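Local coordinates for oxidoreductase (Methanosarcina mazei, PDB 3KA7), which binds flavin-adenine dinucleotide and is probably an oxidoreductase of the flavin-containing amine oxidase family, at residues D266-A280 with V376-P390. Numbering follows the deposited sequence.
Sequences DAAYFKMVGTLQPSA and VNRAASGTDPGNETP. With FAD (flavin-adenine dinucleotide), chain B.
S279 N donates to N377 O at 2.9 Å, and S279 O accepts from V376 N. The contact joins helix 267-275 and its exit to the loop between strands 362-370 and 394-396, in the FAD-binding fold of the flavin-containing amine oxidoreductase family. With chi1 at 55°, OG sits between the backbone N and the carbonyl carbon of S279, and this turns it to N377. There it receives a weak bond of 3.1 Å from N377 N. A water lies 3.1 Å from S279 OG and accepts from S381 N. Further back, A380 N donates to Q277 O at 2.9 Å. A380 also starts a type II turn; its O takes both N and OG1 of T383. A second water links T383 OG1 to Q277 N. The bonded loop carries R378, whose guanidinium meets phosphate oxygen O1A of FAD at its edge. The NH1 approach is modelled too short to be trusted, and the NH2 bond is weak. V376 CG2 lies beside the flavin methyl C8M, 3.6 Å away.

The helix end of the contact is apolar. SE of M272, a selenomethionine, packs on P385 CB at 3.7 Å. L276 also faces P385, but the placement of its CD2 is doubtful. Y269 has CG anti to its own N (chi1 -166°), which swings the ring out to P390. V273 CG2 lies over the face of the Y269 ring opposite P390, toward the rim. The hydroxyl runs alongside T389 and bonds H250. A leucine in place of Y269 would probably leave P390 without its flat partner and H250 ND1 without this hydroxyl. P390 CD stands over the ring centre of Y269 in a CH-pi contact, 3.5 Å from the centroid and 4° off the normal.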
ATOM      1  N   ASP A 266     -15.662 -12.973 -23.575  1.00 25.94           N
ATOM      2  CA  ASP A 266     -15.096 -12.404 -22.344  1.00 25.31           C
ATOM      3  C   ASP A 266     -15.455 -10.931 -22.137  1.00 25.09           C
ATOM      4  O   ASP A 266     -14.713 -10.187 -21.485  1.00 24.76           O
ATOM      5  CB  ASP A 266     -13.573 -12.582 -22.325  1.00 25.22           C
ATOM      6  CG  ASP A 266     -13.157 -14.029 -22.529  1.00 25.35           C
ATOM      7  OD1 ASP A 266     -13.657 -14.906 -21.790  1.00 25.59           O
ATOM      8  OD2 ASP A 266     -12.335 -14.290 -23.429  1.00 26.20           O
ATOM      9  N   ALA A 267     -16.595 -10.518 -22.686  1.00 24.55           N
ATOM     10  CA  ALA A 267     -17.038  -9.122 -22.609  1.00 24.33           C
ATOM     11  C   ALA A 267     -17.020  -8.565 -21.182  1.00 23.84           C
ATOM     12  O   ALA A 267     -16.582  -7.441 -20.953  1.00 24.07           O
ATOM     13  CB  ALA A 267     -18.426  -8.968 -23.223  1.00 24.33           C
ATOM     14  N   ALA A 268     -17.484  -9.349 -20.217  1.00 23.31           N
ATOM     15  CA  ALA A 268     -17.517  -8.868 -18.828  1.00 22.66           C
ATOM     16  C   ALA A 268     -16.116  -8.566 -18.291  1.00 22.13           C
ATOM     17  O   ALA A 268     -15.912  -7.562 -17.604  1.00 21.69           O
ATOM     18  CB  ALA A 268     -18.235  -9.855 -17.932  1.00 22.91           C
ATOM     19  N   TYR A 269     -15.157  -9.427 -18.628  1.00 21.29           N
ATOM     20  CA  TYR A 269     -13.759  -9.224 -18.241  1.00 20.00           C
ATOM     21  C   TYR A 269     -13.132  -7.988 -18.896  1.00 20.09           C
ATOM     22  O   TYR A 269     -12.424  -7.226 -18.234  1.00 19.54           O
ATOM     23  CB  TYR A 269     -12.921 -10.476 -18.529  1.00 20.04           C
ATOM     24  CG  TYR A 269     -11.559 -10.458 -17.859  1.00 18.16           C
ATOM     25  CD1 TYR A 269     -11.439 -10.582 -16.479  1.00 17.26           C
ATOM     26  CD2 TYR A 269     -10.399 -10.313 -18.608  1.00 18.29           C
ATOM     27  CE1 TYR A 269     -10.197 -10.564 -15.862  1.00 16.68           C
ATOM     28  CE2 TYR A 269      -9.152 -10.288 -18.002  1.00 16.81           C
ATOM     29  CZ  TYR A 269      -9.055 -10.416 -16.629  1.00 17.58           C
ATOM     30  OH  TYR A 269      -7.809 -10.389 -16.033  1.00 16.39           O
ATOM     31  N   PHE A 270     -13.397  -7.778 -20.187  1.00 19.60           N
ATOM     32  CA  PHE A 270     -12.942  -6.570 -20.863  1.00 19.46           C
ATOM     33  C   PHE A 270     -13.489  -5.310 -20.190  1.00 19.35           C
ATOM     34  O   PHE A 270     -12.767  -4.328 -20.016  1.00 18.76           O
ATOM     35  CB  PHE A 270     -13.341  -6.577 -22.341  1.00 19.54           C
ATOM     36  CG  PHE A 270     -12.358  -7.283 -23.237  1.00 20.15           C
ATOM     37  CD1 PHE A 270     -11.328  -6.586 -23.837  1.00 20.65           C
ATOM     38  CD2 PHE A 270     -12.479  -8.639 -23.494  1.00 20.05           C
ATOM     39  CE1 PHE A 270     -10.424  -7.227 -24.666  1.00 20.54           C
ATOM     40  CE2 PHE A 270     -11.579  -9.288 -24.323  1.00 19.08           C
ATOM     41  CZ  PHE A 270     -10.554  -8.585 -24.914  1.00 19.93           C
ATOM     42  N   LYS A 271     -14.767  -5.350 -19.817  1.00 19.77           N
ATOM     43  CA  LYS A 271     -15.419  -4.195 -19.216  1.00 20.02           C
ATOM     44  C   LYS A 271     -14.783  -3.892 -17.872  1.00 19.69           C
ATOM     45  O   LYS A 271     -14.502  -2.737 -17.549  1.00 19.18           O
ATOM     46  CB  LYS A 271     -16.910  -4.451 -19.030  1.00 20.45           C
ATOM     47  CG  LYS A 271     -17.666  -3.224 -18.547  1.00 22.55           C
ATOM     48  CD  LYS A 271     -19.161  -3.513 -18.481  1.00 25.61           C
ATOM     49  CE  LYS A 271     -19.988  -2.240 -18.606  1.00 28.37           C
ATOM     50  NZ  LYS A 271     -19.769  -1.296 -17.484  1.00 29.54           N
HETATM   51  N   MSE A 272     -14.547  -4.955 -17.110  1.00 19.31           N
HETATM   52  CA  MSE A 272     -13.932  -4.866 -15.795  1.00 19.11           C
HETATM   53  C   MSE A 272     -12.539  -4.235 -15.901  1.00 18.24           C
HETATM   54  O   MSE A 272     -12.216  -3.289 -15.178  1.00 17.56           O
HETATM   55  CB  MSE A 272     -13.838  -6.270 -15.189  1.00 19.49           C
HETATM   56  CG  MSE A 272     -13.355  -6.308 -13.753  1.00 22.03           C
HETATM   57 SE   MSE A 272     -11.433  -6.068 -13.590  1.00 24.24          SE
HETATM   58  CE  MSE A 272     -11.650  -4.538 -12.394  1.00 26.72           C
ATOM     59  N   VAL A 273     -11.726  -4.772 -16.806  1.00 17.17           N
ATOM     60  CA  VAL A 273     -10.362  -4.290 -16.996  1.00 16.56           C
ATOM     61  C   VAL A 273     -10.366  -2.820 -17.397  1.00 16.42           C
ATOM     62  O   VAL A 273      -9.542  -2.040 -16.940  1.00 16.28           O
ATOM     63  CB  VAL A 273      -9.605  -5.117 -18.048  1.00 16.59           C
ATOM     64  CG1 VAL A 273      -8.252  -4.485 -18.356  1.00 16.09           C
ATOM     65  CG2 VAL A 273      -9.442  -6.554 -17.565  1.00 16.50           C
ATOM     66  N   GLY A 274     -11.311  -2.443 -18.251  1.00 16.24           N
ATOM     67  CA  GLY A 274     -11.457  -1.045 -18.653  1.00 15.91           C
ATOM     68  C   GLY A 274     -11.841  -0.088 -17.521  1.00 15.77           C
ATOM     69  O   GLY A 274     -11.639   1.121 -17.638  1.00 16.00           O
ATOM     70  N   THR A 275     -12.387  -0.606 -16.425  1.00 15.41           N
ATOM     71  CA  THR A 275     -12.769   0.258 -15.298  1.00 15.53           C
ATOM     72  C   THR A 275     -11.666   0.465 -14.247  1.00 14.55           C
ATOM     73  O   THR A 275     -11.734   1.402 -13.450  1.00 14.34           O
ATOM     74  CB  THR A 275     -14.041  -0.239 -14.575  1.00 16.36           C
ATOM     75  OG1 THR A 275     -13.719  -1.341 -13.714  1.00 18.54           O
ATOM     76  CG2 THR A 275     -15.119  -0.646 -15.594  1.00 17.50           C
ATOM     77  N   LEU A 276     -10.659  -0.399 -14.245  1.00 13.74           N
ATOM     78  CA  LEU A 276      -9.602  -0.326 -13.227  1.00 12.73           C
ATOM     79  C   LEU A 276      -8.904   1.019 -13.228  1.00 11.99           C
ATOM     80  O   LEU A 276      -8.429   1.480 -14.261  1.00 11.40           O
ATOM     81  CB  LEU A 276      -8.556  -1.419 -13.460  1.00 13.02           C
ATOM     82  CG  LEU A 276      -9.101  -2.822 -13.234  1.00 15.16           C
ATOM     83  CD1 LEU A 276      -8.204  -3.862 -13.906  1.00 16.46           C
ATOM     84  CD2 LEU A 276      -9.199  -3.078 -11.738  1.00 16.46           C
ATOM     85  N   GLN A 277      -8.825   1.634 -12.053  1.00 10.95           N
ATOM     86  CA  GLN A 277      -8.226   2.939 -11.911  1.00 10.56           C
ATOM     87  C   GLN A 277      -7.125   2.919 -10.843  1.00  9.68           C
ATOM     88  O   GLN A 277      -7.416   2.732  -9.663  1.00  9.47           O
ATOM     89  CB  GLN A 277      -9.304   3.934 -11.484  1.00 11.20           C
ATOM     90  CG  GLN A 277      -8.767   5.325 -11.190  1.00 12.72           C
ATOM     91  CD  GLN A 277      -8.104   5.961 -12.387  1.00 14.65           C
ATOM     92  OE1 GLN A 277      -8.741   6.185 -13.427  1.00 14.88           O
ATOM     93  NE2 GLN A 277      -6.813   6.269 -12.254  1.00 13.67           N
ATOM     94  N   PRO A 278      -5.872   3.142 -11.254  1.00  9.37           N
ATOM     95  CA  PRO A 278      -4.798   3.135 -10.276  1.00  9.17           C
ATOM     96  C   PRO A 278      -4.794   4.419  -9.462  1.00  9.22           C
ATOM     97  O   PRO A 278      -5.348   5.450  -9.897  1.00  9.92           O
ATOM     98  CB  PRO A 278      -3.529   3.037 -11.138  1.00  9.19           C
ATOM     99  CG  PRO A 278      -3.924   3.595 -12.468  1.00 10.52           C
ATOM    100  CD  PRO A 278      -5.372   3.228 -12.642  1.00  8.99           C
ATOM    101  N   SER A 279      -4.186   4.358  -8.286  1.00  8.53           N
ATOM    102  CA  SER A 279      -4.063   5.543  -7.449  1.00  8.87           C
ATOM    103  C   SER A 279      -2.646   6.089  -7.561  1.00  8.88           C
ATOM    104  O   SER A 279      -1.709   5.329  -7.817  1.00  9.22           O
ATOM    105  CB  SER A 279      -4.443   5.206  -6.007  1.00  9.38           C
ATOM    106  OG  SER A 279      -3.672   4.126  -5.511  1.00  9.89           O
ATOM    107  N   ALA A 280      -2.490   7.401  -7.362  1.00  8.05           N
ATOM    108  CA  ALA A 280      -1.206   8.079  -7.591  1.00  7.78           C
ATOM    109  C   ALA A 280      -0.769   8.865  -6.361  1.00  7.37           C
ATOM    110  O   ALA A 280      -1.588   9.248  -5.514  1.00  7.15           O
ATOM    111  CB  ALA A 280      -1.316   9.022  -8.789  1.00  7.96           C
ATOM    112  N   VAL A 376       0.720   3.980  -6.882  1.00  6.88           N
ATOM    113  CA  VAL A 376       0.590   3.601  -5.486  1.00  7.12           C
ATOM    114  C   VAL A 376      -0.118   2.251  -5.369  1.00  7.24           C
ATOM    115  O   VAL A 376       0.441   1.330  -4.789  1.00  6.65           O
ATOM    116  CB  VAL A 376      -0.106   4.666  -4.644  1.00  6.71           C
ATOM    117  CG1 VAL A 376      -0.327   4.130  -3.238  1.00  8.47           C
ATOM    118  CG2 VAL A 376       0.749   5.945  -4.610  1.00  7.38           C
ATOM    119  N   ASN A 377      -1.338   2.135  -5.915  1.00  7.89           N
ATOM    120  CA  ASN A 377      -2.019   0.830  -6.083  1.00  7.89           C
ATOM    121  C   ASN A 377      -2.520   0.707  -7.513  1.00  7.55           C
ATOM    122  O   ASN A 377      -2.949   1.692  -8.079  1.00  7.42           O
ATOM    123  CB  ASN A 377      -3.264   0.726  -5.194  1.00  8.91           C
ATOM    124  CG  ASN A 377      -2.940   0.520  -3.720  1.00 11.69           C
ATOM    125  OD1 ASN A 377      -1.815   0.156  -3.341  1.00 15.10           O
ATOM    126  ND2 ASN A 377      -3.938   0.745  -2.881  1.00 10.86           N
ATOM    127  N   ARG A 378      -2.496  -0.493  -8.081  1.00  6.69           N
ATOM    128  CA  ARG A 378      -3.018  -0.702  -9.444  1.00  7.90           C
ATOM    129  C   ARG A 378      -4.538  -0.579  -9.530  1.00  8.35           C
ATOM    130  O   ARG A 378      -5.089  -0.260 -10.595  1.00  9.74           O
ATOM    131  CB  ARG A 378      -2.520  -2.053  -9.991  1.00  7.81           C
ATOM    132  CG  ARG A 378      -1.009  -2.078 -10.132  1.00  9.96           C
ATOM    133  CD  ARG A 378      -0.532  -3.156 -11.112  1.00 15.39           C
ATOM    134  NE  ARG A 378       0.858  -2.902 -11.497  1.00 21.12           N
ATOM    135  CZ  ARG A 378       1.864  -3.306 -10.765  1.00 19.23           C
ATOM    136  NH1 ARG A 378       1.571  -3.962  -9.655  1.00 26.48           N
ATOM    137  NH2 ARG A 378       3.132  -3.060 -11.102  1.00 12.74           N
ATOM    138  N   ALA A 379      -5.214  -0.839  -8.415  1.00  8.21           N
ATOM    139  CA  ALA A 379      -6.655  -0.624  -8.303  1.00  9.09           C
ATOM    140  C   ALA A 379      -6.897   0.184  -7.040  1.00  9.96           C
ATOM    141  O   ALA A 379      -6.410  -0.182  -5.960  1.00  9.33           O
ATOM    142  CB  ALA A 379      -7.380  -1.949  -8.210  1.00  8.87           C
ATOM    143  N   ALA A 380      -7.653   1.269  -7.163  1.00 10.40           N
ATOM    144  CA  ALA A 380      -7.887   2.158  -6.036  1.00 11.11           C
ATOM    145  C   ALA A 380      -8.554   1.400  -4.918  1.00 11.68           C
ATOM    146  O   ALA A 380      -9.454   0.594  -5.153  1.00 11.50           O
ATOM    147  CB  ALA A 380      -8.747   3.319  -6.445  1.00 12.30           C
ATOM    148  N   SER A 381      -8.120   1.659  -3.692  1.00 12.55           N
ATOM    149  CA  SER A 381      -8.758   1.006  -2.564  1.00 13.63           C
ATOM    150  C   SER A 381     -10.267   1.130  -2.647  1.00 13.61           C
ATOM    151  O   SER A 381     -10.789   2.181  -2.992  1.00 13.58           O
ATOM    152  CB  SER A 381      -8.264   1.585  -1.248  1.00 14.12           C
ATOM    153  OG  SER A 381      -7.235   0.767  -0.739  1.00 17.33           O
ATOM    154  N   GLY A 382     -10.955   0.045  -2.309  1.00 13.55           N
ATOM    155  CA  GLY A 382     -12.408   0.003  -2.347  1.00 14.38           C
ATOM    156  C   GLY A 382     -12.978  -0.406  -3.691  1.00 14.83           C
ATOM    157  O   GLY A 382     -14.199  -0.519  -3.827  1.00 15.82           O
ATOM    158  N   THR A 383     -12.113  -0.609  -4.690  1.00 14.57           N
ATOM    159  CA  THR A 383     -12.564  -0.954  -6.052  1.00 14.73           C
ATOM    160  C   THR A 383     -12.008  -2.290  -6.579  1.00 15.05           C
ATOM    161  O   THR A 383     -12.345  -2.730  -7.684  1.00 14.95           O
ATOM    162  CB  THR A 383     -12.206   0.149  -7.079  1.00 14.96           C
ATOM    163  OG1 THR A 383     -10.802   0.100  -7.382  1.00 15.23           O
ATOM    164  CG2 THR A 383     -12.571   1.536  -6.560  1.00 15.17           C
ATOM    165  N   ASP A 384     -11.159  -2.950  -5.804  1.00 14.89           N
ATOM    166  CA  ASP A 384     -10.515  -4.160  -6.321  1.00 15.17           C
ATOM    167  C   ASP A 384     -11.491  -5.196  -6.841  1.00 15.31           C
ATOM    168  O   ASP A 384     -12.537  -5.439  -6.224  1.00 15.10           O
ATOM    169  CB  ASP A 384      -9.603  -4.796  -5.279  1.00 14.98           C
ATOM    170  CG  ASP A 384      -8.471  -3.892  -4.902  1.00 15.50           C
ATOM    171  OD1 ASP A 384      -7.307  -4.214  -5.240  1.00 15.41           O
ATOM    172  OD2 ASP A 384      -8.766  -2.840  -4.299  1.00 15.45           O
ATOM    173  N   PRO A 385     -11.135  -5.822  -7.967  1.00 15.39           N
ATOM    174  CA  PRO A 385     -11.870  -6.940  -8.503  1.00 15.94           C
ATOM    175  C   PRO A 385     -11.321  -8.186  -7.825  1.00 15.90           C
ATOM    176  O   PRO A 385     -10.405  -8.089  -7.007  1.00 16.53           O
ATOM    177  CB  PRO A 385     -11.446  -6.933  -9.968  1.00 15.47           C
ATOM    178  CG  PRO A 385     -10.023  -6.528  -9.894  1.00 16.21           C
ATOM    179  CD  PRO A 385      -9.937  -5.530  -8.775  1.00 15.36           C
ATOM    180  N   GLY A 386     -11.875  -9.345  -8.141  1.00 16.34           N
ATOM    181  CA  GLY A 386     -11.344 -10.583  -7.596  1.00 15.68           C
ATOM    182  C   GLY A 386     -10.016 -10.968  -8.214  1.00 15.81           C
ATOM    183  O   GLY A 386      -9.409 -10.193  -8.961  1.00 16.30           O
ATOM    184  N   ASN A 387      -9.555 -12.179  -7.912  1.00 14.79           N
ATOM    185  CA  ASN A 387      -8.263 -12.641  -8.406  1.00 14.51           C
ATOM    186  C   ASN A 387      -8.381 -13.591  -9.582  1.00 14.13           C
ATOM    187  O   ASN A 387      -7.369 -14.069 -10.079  1.00 13.24           O
ATOM    188  CB  ASN A 387      -7.494 -13.382  -7.310  1.00 15.08           C
ATOM    189  CG  ASN A 387      -7.396 -12.600  -6.056  1.00 17.05           C
ATOM    190  OD1 ASN A 387      -6.560 -11.691  -5.946  1.00 21.89           O
ATOM    191  ND2 ASN A 387      -8.246 -12.942  -5.071  1.00 17.14           N
ATOM    192  N   GLU A 388      -9.605 -13.879 -10.022  1.00 14.08           N
ATOM    193  CA  GLU A 388      -9.782 -14.829 -11.120  1.00 14.70           C
ATOM    194  C   GLU A 388      -9.776 -14.160 -12.484  1.00 14.75           C
ATOM    195  O   GLU A 388      -9.956 -12.951 -12.590  1.00 14.21           O
ATOM    196  CB  GLU A 388     -11.074 -15.627 -10.932  1.00 15.41           C
ATOM    197  CG  GLU A 388     -11.065 -16.409  -9.624  1.00 17.83           C
ATOM    198  CD  GLU A 388     -12.207 -17.396  -9.481  1.00 22.92           C
ATOM    199  OE1 GLU A 388     -13.155 -17.367 -10.290  1.00 25.69           O
ATOM    200  OE2 GLU A 388     -12.148 -18.206  -8.537  1.00 25.75           O
ATOM    201  N   THR A 389      -9.586 -14.971 -13.521  1.00 14.68           N
ATOM    202  CA  THR A 389      -9.575 -14.495 -14.897  1.00 14.58           C
ATOM    203  C   THR A 389     -10.460 -15.436 -15.698  1.00 15.23           C
ATOM    204  O   THR A 389     -11.001 -16.401 -15.141  1.00 15.19           O
ATOM    205  CB  THR A 389      -8.149 -14.491 -15.493  1.00 14.87           C
ATOM    206  OG1 THR A 389      -7.704 -15.840 -15.725  1.00 14.97           O
ATOM    207  CG2 THR A 389      -7.163 -13.795 -14.540  1.00 14.01           C
ATOM    208  N   PRO A 390     -10.619 -15.165 -16.998  1.00 15.39           N
ATOM    209  CA  PRO A 390     -11.426 -16.039 -17.850  1.00 15.94           C
ATOM    210  C   PRO A 390     -10.824 -17.431 -18.033  1.00 16.07           C
ATOM    211  O   PRO A 390     -11.489 -18.322 -18.581  1.00 16.40           O
ATOM    212  CB  PRO A 390     -11.439 -15.293 -19.195  1.00 16.42           C
ATOM    213  CG  PRO A 390     -11.256 -13.862 -18.821  1.00 15.94           C
ATOM    214  CD  PRO A 390     -10.292 -13.894 -17.666  1.00 15.63           C
TER
HETATM  215  PA  FAD B 500       4.482  -5.075  -7.626  1.00  9.21           P
HETATM  216  O1A FAD B 500       3.596  -4.319  -8.581  1.00 10.01           O
HETATM  217  O2A FAD B 500       5.264  -4.249  -6.632  1.00  9.81           O
HETATM  218  O5B FAD B 500       5.508  -5.980  -8.465  1.00  7.97           O
HETATM  219  C5B FAD B 500       5.180  -6.379  -9.790  1.00  5.76           C
HETATM  220  C4B FAD B 500       6.479  -6.979 -10.336  1.00  7.06           C
HETATM  221  O4B FAD B 500       6.293  -7.520 -11.629  1.00  8.95           O
HETATM  222  C3B FAD B 500       7.572  -5.912 -10.439  1.00  9.09           C
HETATM  223  O3B FAD B 500       8.730  -6.320  -9.728  1.00  9.76           O
HETATM  224  C2B FAD B 500       7.841  -5.811 -11.942  1.00  9.94           C
HETATM  225  O2B FAD B 500       9.189  -5.508 -12.247  1.00 11.67           O
HETATM  226  C1B FAD B 500       7.415  -7.186 -12.442  1.00  8.38           C
HETATM  227  N9A FAD B 500       6.970  -7.231 -13.841  1.00 11.42           N
HETATM  228  C8A FAD B 500       6.161  -6.353 -14.533  1.00 11.21           C
HETATM  229  N7A FAD B 500       5.975  -6.851 -15.790  1.00  9.24           N
HETATM  230  C5A FAD B 500       6.658  -8.025 -15.880  1.00 11.05           C
HETATM  231  C6A FAD B 500       6.840  -8.932 -16.913  1.00 11.31           C
HETATM  232  N6A FAD B 500       6.177  -8.784 -18.057  1.00 10.28           N
HETATM  233  N1A FAD B 500       7.610 -10.056 -16.693  1.00 11.04           N
HETATM  234  C2A FAD B 500       8.210 -10.282 -15.470  1.00 12.03           C
HETATM  235  N3A FAD B 500       8.035  -9.376 -14.445  1.00 11.10           N
HETATM  236  C4A FAD B 500       7.275  -8.272 -14.666  1.00 11.07           C
HETATM  237  N1  FAD B 500       2.110  -0.391   1.169  1.00 11.04           N
HETATM  238  C2  FAD B 500       2.137  -0.634   2.531  1.00 13.56           C
HETATM  239  O2  FAD B 500       1.645  -1.678   2.980  1.00 12.33           O
HETATM  240  N3  FAD B 500       2.693   0.311   3.379  1.00 13.03           N
HETATM  241  C4  FAD B 500       3.217   1.491   2.878  1.00 14.43           C
HETATM  242  O4  FAD B 500       3.713   2.335   3.625  1.00 16.98           O
HETATM  243  C4X FAD B 500       3.185   1.739   1.514  1.00 12.76           C
HETATM  244  N5  FAD B 500       3.690   2.928   1.008  1.00 13.49           N
HETATM  245  C5X FAD B 500       3.663   3.152  -0.359  1.00 12.24           C
HETATM  246  C6  FAD B 500       4.182   4.335  -0.885  1.00 14.64           C
HETATM  247  C7  FAD B 500       4.176   4.555  -2.257  1.00 13.95           C
HETATM  248  C7M FAD B 500       4.740   5.845  -2.797  1.00 15.35           C
HETATM  249  C8  FAD B 500       3.640   3.586  -3.095  1.00 12.91           C
HETATM  250  C8M FAD B 500       3.606   3.789  -4.583  1.00 15.59           C
HETATM  251  C9  FAD B 500       3.110   2.408  -2.574  1.00 11.82           C
HETATM  252  C9A FAD B 500       3.127   2.185  -1.201  1.00 11.14           C
HETATM  253  N10 FAD B 500       2.601   1.011  -0.679  1.00 10.60           N
HETATM  254  C10 FAD B 500       2.634   0.783   0.669  1.00 11.21           C
HETATM  255  C1' FAD B 500       1.934   0.000  -1.553  1.00  7.30           C
HETATM  256  C2' FAD B 500       2.922  -1.138  -1.834  1.00  8.89           C
HETATM  257  O2' FAD B 500       4.190  -0.591  -2.185  1.00  9.31           O
HETATM  258  C3' FAD B 500       2.376  -2.001  -2.967  1.00  9.53           C
HETATM  259  O3' FAD B 500       1.003  -2.282  -2.721  1.00  9.56           O
HETATM  260  C4' FAD B 500       3.087  -3.334  -3.180  1.00  8.47           C
HETATM  261  O4' FAD B 500       4.492  -3.189  -3.220  1.00  8.97           O
HETATM  262  C5' FAD B 500       2.625  -3.866  -4.532  1.00  8.81           C
HETATM  263  O5' FAD B 500       3.024  -5.212  -4.611  1.00  7.02           O
HETATM  264  P   FAD B 500       2.483  -6.138  -5.782  1.00  9.21           P
HETATM  265  O1P FAD B 500       2.292  -7.536  -5.246  1.00  8.46           O
HETATM  266  O2P FAD B 500       1.268  -5.546  -6.467  1.00  8.08           O
HETATM  267  O3P FAD B 500       3.667  -6.240  -6.866  1.00 10.29           O
HETATM  268  O   HOH W   1     -10.805   0.672 -10.083  1.00 19.13           O
HETATM  269  O   HOH W   2      -5.495   3.030  -3.322  1.00 15.40           O